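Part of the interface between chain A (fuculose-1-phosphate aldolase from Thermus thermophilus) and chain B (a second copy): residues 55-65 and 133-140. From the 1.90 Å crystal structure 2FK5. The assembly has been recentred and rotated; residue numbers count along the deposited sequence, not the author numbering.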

# COMPACT_ATOMS: atom_id res chain seq x y z
N LEU A 55 -13.38 -21.81 -2.26
CA LEU A 55 -14.05 -23.06 -2.61
C LEU A 55 -15.54 -23.00 -2.31
O LEU A 55 -15.97 -22.27 -1.42
CB LEU A 55 -13.41 -24.26 -1.89
CG LEU A 55 -13.35 -24.36 -0.36
CD2 LEU A 55 -12.67 -25.69 -0.02
N GLU A 56 -16.33 -23.78 -3.04
CA GLU A 56 -17.77 -23.78 -2.82
C GLU A 56 -18.16 -24.90 -1.86
O GLU A 56 -17.62 -26.00 -1.93
CB GLU A 56 -18.50 -23.92 -4.16
CG GLU A 56 -19.93 -23.43 -4.10
CD GLU A 56 -20.53 -23.22 -5.48
OE1 GLU A 56 -21.65 -22.67 -5.56
OE2 GLU A 56 -19.88 -23.60 -6.47
N VAL A 57 -19.09 -24.60 -0.97
CA VAL A 57 -19.55 -25.57 0.02
C VAL A 57 -21.06 -25.69 -0.08
O VAL A 57 -21.77 -24.70 -0.16
CB VAL A 57 -19.18 -25.11 1.45
CG1 VAL A 57 -19.53 -26.20 2.46
CG2 VAL A 57 -17.70 -24.77 1.52
N PRO A 58 -21.59 -26.92 -0.06
CA PRO A 58 -23.04 -27.07 -0.15
C PRO A 58 -23.67 -26.89 1.22
O PRO A 58 -22.99 -27.09 2.23
CB PRO A 58 -23.21 -28.49 -0.70
CG PRO A 58 -22.08 -29.22 -0.03
CD PRO A 58 -20.91 -28.23 -0.09
N LEU A 59 -24.94 -26.51 1.28
CA LEU A 59 -25.61 -26.35 2.56
C LEU A 59 -25.90 -27.73 3.13
O LEU A 59 -25.97 -27.92 4.35
CB LEU A 59 -26.93 -25.57 2.41
CG LEU A 59 -26.81 -24.09 2.03
CD1 LEU A 59 -28.17 -23.41 2.14
CD2 LEU A 59 -25.81 -23.41 2.94
N GLU A 60 -26.05 -28.70 2.24
CA GLU A 60 -26.31 -30.08 2.65
C GLU A 60 -25.27 -30.99 2.02
O GLU A 60 -25.08 -30.99 0.81
CB GLU A 60 -27.71 -30.53 2.22
CG GLU A 60 -28.85 -29.78 2.89
CD GLU A 60 -28.73 -29.75 4.41
OE1 GLU A 60 -28.40 -30.80 5.01
OE2 GLU A 60 -28.97 -28.68 5.01
N GLY A 61 -24.59 -31.76 2.85
CA GLY A 61 -23.56 -32.64 2.35
C GLY A 61 -22.25 -32.40 3.09
O GLY A 61 -22.18 -31.55 3.97
N PRO A 62 -21.20 -33.15 2.74
CA PRO A 62 -19.88 -33.01 3.38
C PRO A 62 -19.23 -31.66 3.11
O PRO A 62 -19.28 -31.16 1.99
CB PRO A 62 -19.07 -34.16 2.76
CG PRO A 62 -20.12 -35.15 2.33
CD PRO A 62 -21.19 -34.26 1.77
N ILE A 63 -18.63 -31.08 4.13
CA ILE A 63 -17.93 -29.81 3.94
C ILE A 63 -16.58 -30.21 3.33
O ILE A 63 -15.81 -30.93 3.96
CB ILE A 63 -17.69 -29.06 5.27
CG1 ILE A 63 -19.02 -28.57 5.83
CG2 ILE A 63 -16.75 -27.88 5.04
CD1 ILE A 63 -18.89 -27.80 7.12
N PRO A 64 -16.30 -29.75 2.11
CA PRO A 64 -15.05 -30.05 1.40
C PRO A 64 -13.82 -29.86 2.28
O PRO A 64 -13.78 -28.95 3.11
CB PRO A 64 -15.08 -29.08 0.23
CG PRO A 64 -16.54 -28.98 -0.07
CD PRO A 64 -17.13 -28.83 1.31
N GLU A 65 -12.82 -30.71 2.09
CA GLU A 65 -11.60 -30.57 2.87
C GLU A 65 -10.90 -29.31 2.37
O GLU A 65 -10.97 -28.98 1.18
N ALA B 133 -26.80 -30.40 -7.63
CA ALA B 133 -25.55 -30.79 -8.27
C ALA B 133 -24.36 -30.72 -7.33
O ALA B 133 -23.55 -31.65 -7.27
CB ALA B 133 -25.30 -29.91 -9.49
N LEU B 134 -24.23 -29.61 -6.61
CA LEU B 134 -23.10 -29.45 -5.70
C LEU B 134 -23.14 -30.45 -4.56
O LEU B 134 -22.12 -31.01 -4.18
CB LEU B 134 -23.06 -28.03 -5.14
CG LEU B 134 -21.88 -27.81 -4.18
CD1 LEU B 134 -20.58 -28.18 -4.88
CD2 LEU B 134 -21.86 -26.36 -3.71
N SER B 135 -24.33 -30.65 -4.00
CA SER B 135 -24.51 -31.59 -2.89
C SER B 135 -24.14 -33.01 -3.33
O SER B 135 -23.37 -33.70 -2.66
CB SER B 135 -25.98 -31.53 -2.43
OG SER B 135 -26.20 -32.41 -1.35
N VAL B 136 -24.70 -33.45 -4.45
CA VAL B 136 -24.41 -34.78 -4.97
C VAL B 136 -22.94 -34.93 -5.32
O VAL B 136 -22.30 -35.91 -4.93
CB VAL B 136 -25.25 -35.07 -6.24
CG1 VAL B 136 -24.77 -36.36 -6.90
CG2 VAL B 136 -26.72 -35.19 -5.86
N ALA B 137 -22.38 -33.97 -6.06
CA ALA B 137 -20.98 -34.06 -6.44
C ALA B 137 -20.03 -34.19 -5.25
O ALA B 137 -19.11 -35.00 -5.29
CB ALA B 137 -20.59 -32.84 -7.30
N GLU B 138 -20.24 -33.40 -4.20
CA GLU B 138 -19.36 -33.48 -3.03
C GLU B 138 -19.52 -34.79 -2.28
O GLU B 138 -18.56 -35.34 -1.75
CB GLU B 138 -19.60 -32.30 -2.08
CG GLU B 138 -19.16 -30.95 -2.65
CD GLU B 138 -17.68 -30.92 -3.02
OE1 GLU B 138 -16.86 -31.43 -2.22
OE2 GLU B 138 -17.34 -30.37 -4.09
N ALA B 139 -20.75 -35.31 -2.23
CA ALA B 139 -20.97 -36.58 -1.54
C ALA B 139 -20.27 -37.71 -2.29
O ALA B 139 -19.63 -38.56 -1.68
CB ALA B 139 -22.47 -36.87 -1.44
N LEU B 140 -20.38 -37.71 -3.62
CA LEU B 140 -19.76 -38.77 -4.40
C LEU B 140 -18.24 -38.64 -4.51
O LEU B 140 -17.58 -39.45 -5.16
CB LEU B 140 -20.40 -38.85 -5.79
CG LEU B 140 -21.91 -39.11 -5.79
CD1 LEU B 140 -22.45 -39.05 -7.22
CD2 LEU B 140 -22.21 -40.47 -5.16
O HOH W 1 -15.88 -27.36 -3.31

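Three prolines from one subunit pack against a helix of its neighbour, and a single direct hydrogen bond joins the two stretches. Its donor is a helix side chain: Ser135(B) OG gives its proton to the backbone carbonyl Glu60(A) O at 2.8 Å. Because the acceptor belongs to the main chain, the side chain of Glu60(A) is not needed for the bond, and its end leads away from the helix.

Chain A enters as a strand and continues as a loop, while residues 133-140 of chain B are helical, with Glu138(B) N bonded to Leu134(B) O at 3.0 Å within the helix. Strand and helix cross nearly at right angles (99°), their axes approaching to 7.9 Å, and the two stretches together bury 390 Å².

Leu134(B) points toward the strand. Its CD2 lies 3.5 Å from Glu56(A) CG, a contact with the aliphatic part of the glutamate, whose OE1 is hydrogen-bonded elsewhere in the structure. Pro58(A) CB sits 3.8 Å from Leu134(B) CG, an apolar pairing that also brings this ring against the helix backbone, with Pro58(A) CB 4.0 Å from Ser135(B) CA. Farther along the loop, Pro62(A) CD approaches Ala139(B) CB at 4.3 Å, an apolar contact, and the same Pro62(A) CD lies 4.0 Å from Ala139(B) CA on the helix backbone.

Between these prolines, Gly61(A) adopts phi/psi of 127/180, angles at which a CB would be jammed against the preceding carbonyl oxygen.

Glu138(B) also points toward chain A. Pro64(A) CG lies 3.3 Å from Glu138(B) OE1, a van der Waals contact, while a water links the other carboxylate oxygen to the strand. This water donates to Glu56(A) O at 2.6 Å and, weakly, to Glu138(B) OE2 at 3.4 Å.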